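Local coordinates for protein putative hydrolase (Chromobacterium violaceum, PDB 3MCW) that probably acts as a hydrolase of the isochorismatase family, although its natural substrate is not established, at residues V118-S124 and G147-F151. Residue numbers count along the deposited sequence, not the author numbering.
Sequences VAGVSTS and GCFTF
At the C-terminal ends of two neighbouring parallel strands of the central sheet, 118-124 runs alongside 147-151, with Gly-120 beside Cys-148 (CA-CA 4.7 Å) and Ser-122 beside Thr-150 (4.6 Å). Pairing is loose: Gly-120 N to Gly-147 O (3.2 Å) and Phe-149 N to Gly-120 O (3.4 Å) are weak hydrogen bonds. Gly-120 has phi/psi 145/-152, where a CB would strike the preceding carbonyl oxygen. A cis peptide between Val-121 and Ser-122 then bends the chain into helix 123-136, and Thr-123 N gives Phe-149 O the best-formed backbone bond (2.9 Å). Val-121, chi1 p, lays CG2 over the face of the Phe-149 ring (p, chi2 -90°), 3.7 Å from its centroid in a CH-pi contact; CG2 also lies 4.2 Å from CE2 of Phe-151 (m). Arg-32 adds a cation-pi contact to Phe-149. Cys-148, chi1 m, brings SG within 3.8 Å of Ala-119 CA. Thr-150, chi1 t, hydrogen-bonds through OG1 to Ser-124 OG (p) at 2.8 Å, while Thr-123 OG1 (m) bonds His-167 ND1. Ser-122, chi1 p, N-caps the helix through a weak bond from Asn-125 N to OG. The contact joins both strand ends of the beta-alpha-beta unit 115-121, 123-136, 140-149; a cis peptide here is characteristic of the isochorismatase fold, near the active site in relatives. Weak strand pairing thus yields to firmer backbone and hydroxyl bonds at the helix start.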
ATOM      1  N   VAL A 118       6.059 -13.115   5.216  1.00  5.99           N
ATOM      2  CA  VAL A 118       4.708 -12.641   5.457  1.00  5.84           C
ATOM      3  C   VAL A 118       3.687 -13.539   4.790  1.00  5.51           C
ATOM      4  O   VAL A 118       3.847 -13.947   3.629  1.00  6.26           O
ATOM      5  CB  VAL A 118       4.519 -11.181   4.939  1.00  5.86           C
ATOM      6  CG1 VAL A 118       3.142 -10.694   5.126  1.00  7.24           C
ATOM      7  CG2 VAL A 118       5.547 -10.243   5.638  1.00  7.59           C
ATOM      8  N   ALA A 119       2.596 -13.794   5.509  1.00  5.42           N
ATOM      9  CA  ALA A 119       1.434 -14.505   4.933  1.00  5.35           C
ATOM     10  C   ALA A 119       0.214 -14.038   5.670  1.00  5.14           C
ATOM     11  O   ALA A 119       0.304 -13.511   6.759  1.00  7.56           O
ATOM     12  CB  ALA A 119       1.601 -16.019   5.045  1.00  7.39           C
ATOM     13  N   GLY A 120      -0.954 -14.221   5.077  1.00  6.64           N
ATOM     14  CA  GLY A 120      -2.209 -13.943   5.740  1.00  6.14           C
ATOM     15  C   GLY A 120      -3.260 -13.399   4.793  1.00  5.65           C
ATOM     16  O   GLY A 120      -3.260 -13.707   3.592  1.00  6.35           O
ATOM     17  N   VAL A 121      -4.168 -12.611   5.343  1.00  5.36           N
ATOM     18  CA  VAL A 121      -5.358 -12.225   4.604  0.70  5.38           C
ATOM     19  C   VAL A 121      -5.683 -10.760   4.904  1.00  5.87           C
ATOM     20  O   VAL A 121      -5.510 -10.295   6.056  1.00  6.97           O
ATOM     21  CB  VAL A 121      -6.534 -13.166   4.970  0.70  6.14           C
ATOM     22  CG1 VAL A 121      -6.828 -13.099   6.490  0.70  7.27           C
ATOM     23  CG2 VAL A 121      -7.784 -12.883   4.138  0.70  7.20           C
ATOM     24  N   SER A 122      -6.163  -9.978   3.930  1.00  5.74           N
ATOM     25  CA  SER A 122      -6.265 -10.332   2.515  1.00  5.96           C
ATOM     26  C   SER A 122      -5.050  -9.841   1.752  1.00  6.07           C
ATOM     27  O   SER A 122      -4.429  -8.815   2.085  1.00  6.16           O
ATOM     28  CB  SER A 122      -7.504  -9.768   1.883  1.00  7.08           C
ATOM     29  OG  SER A 122      -7.326  -8.436   1.532  1.00  8.70           O
ATOM     30  N   THR A 123      -4.738 -10.542   0.674  1.00  5.72           N
ATOM     31  CA  THR A 123      -3.557 -10.199  -0.127  1.00  5.98           C
ATOM     32  C   THR A 123      -3.534  -8.723  -0.464  1.00  6.30           C
ATOM     33  O   THR A 123      -2.486  -8.079  -0.388  1.00  7.32           O
ATOM     34  CB  THR A 123      -3.544 -10.996  -1.439  1.00  5.94           C
ATOM     35  OG1 THR A 123      -3.834 -12.362  -1.144  1.00  6.47           O
ATOM     36  CG2 THR A 123      -2.196 -10.866  -2.144  1.00  7.96           C
ATOM     37  N   SER A 124      -4.680  -8.197  -0.903  1.00  5.73           N
ATOM     38  CA  SER A 124      -4.786  -6.888  -1.493  1.00  6.29           C
ATOM     39  C   SER A 124      -5.145  -5.781  -0.502  1.00  5.99           C
ATOM     40  O   SER A 124      -5.114  -4.620  -0.873  1.00  7.35           O
ATOM     41  CB  SER A 124      -5.832  -6.961  -2.603  1.00  6.88           C
ATOM     42  OG  SER A 124      -7.032  -7.554  -2.111  1.00  7.42           O
ATOM     43  N   GLY A 147       0.268 -18.799   0.949  1.00  6.49           N
ATOM     44  CA  GLY A 147      -0.308 -18.629   2.264  1.00  6.18           C
ATOM     45  C   GLY A 147      -1.142 -17.389   2.408  1.00  6.13           C
ATOM     46  O   GLY A 147      -1.519 -17.004   3.513  1.00  7.87           O
ATOM     47  N   CYS A 148      -1.460 -16.722   1.306  1.00  5.73           N
ATOM     48  CA  CYS A 148      -2.299 -15.547   1.305  1.00  5.80           C
ATOM     49  C   CYS A 148      -3.555 -15.821   0.497  1.00  5.77           C
ATOM     50  O   CYS A 148      -3.546 -16.645  -0.434  1.00  6.92           O
ATOM     51  CB  CYS A 148      -1.588 -14.345   0.661  1.00  6.22           C
ATOM     52  SG  CYS A 148      -0.110 -13.806   1.544  1.00  6.57           S
ATOM     53  N   PHE A 149      -4.629 -15.116   0.794  1.00  5.48           N
ATOM     54  CA  PHE A 149      -5.803 -15.157  -0.060  1.00  5.80           C
ATOM     55  C   PHE A 149      -6.513 -13.811  -0.003  1.00  5.01           C
ATOM     56  O   PHE A 149      -6.275 -12.999   0.912  1.00  5.40           O
ATOM     57  CB  PHE A 149      -6.750 -16.332   0.295  1.00  6.65           C
ATOM     58  CG  PHE A 149      -7.507 -16.248   1.578  1.00  6.61           C
ATOM     59  CD1 PHE A 149      -6.974 -16.760   2.739  1.00  9.46           C
ATOM     60  CD2 PHE A 149      -8.793 -15.774   1.594  1.00  7.75           C
ATOM     61  CE1 PHE A 149      -7.709 -16.800   3.891  1.00 11.65           C
ATOM     62  CE2 PHE A 149      -9.548 -15.799   2.739  1.00 10.51           C
ATOM     63  CZ  PHE A 149      -9.008 -16.323   3.881  1.00 10.97           C
ATOM     64  N   THR A 150      -7.396 -13.599  -0.974  1.00  5.65           N
ATOM     65  CA  THR A 150      -8.203 -12.413  -1.054  1.00  5.49           C
ATOM     66  C   THR A 150      -9.569 -12.777  -1.644  1.00  5.69           C
ATOM     67  O   THR A 150      -9.896 -13.965  -1.732  1.00  6.40           O
ATOM     68  CB  THR A 150      -7.465 -11.279  -1.794  1.00  5.87           C
ATOM     69  OG1 THR A 150      -8.165 -10.057  -1.562  1.00  6.59           O
ATOM     70  CG2 THR A 150      -7.278 -11.596  -3.286  1.00  7.45           C
ATOM     71  N   PHE A 151     -10.331 -11.747  -1.996  1.00  6.07           N
ATOM     72  CA  PHE A 151     -11.733 -11.869  -2.350  1.00  5.83           C
ATOM     73  C   PHE A 151     -11.986 -11.236  -3.702  1.00  5.42           C
ATOM     74  O   PHE A 151     -11.295 -10.315  -4.151  1.00  6.32           O
ATOM     75  CB  PHE A 151     -12.620 -11.213  -1.296  1.00  6.42           C
ATOM     76  CG  PHE A 151     -12.389 -11.757   0.071  1.00  6.77           C
ATOM     77  CD1 PHE A 151     -12.973 -12.960   0.476  1.00  8.34           C
ATOM     78  CD2 PHE A 151     -11.525 -11.134   0.950  1.00  9.20           C
ATOM     79  CE1 PHE A 151     -12.717 -13.499   1.689  1.00  9.66           C
ATOM     80  CE2 PHE A 151     -11.297 -11.678   2.209  1.00 12.15           C
ATOM     81  CZ  PHE A 151     -11.905 -12.866   2.564  1.00 10.80           C
TER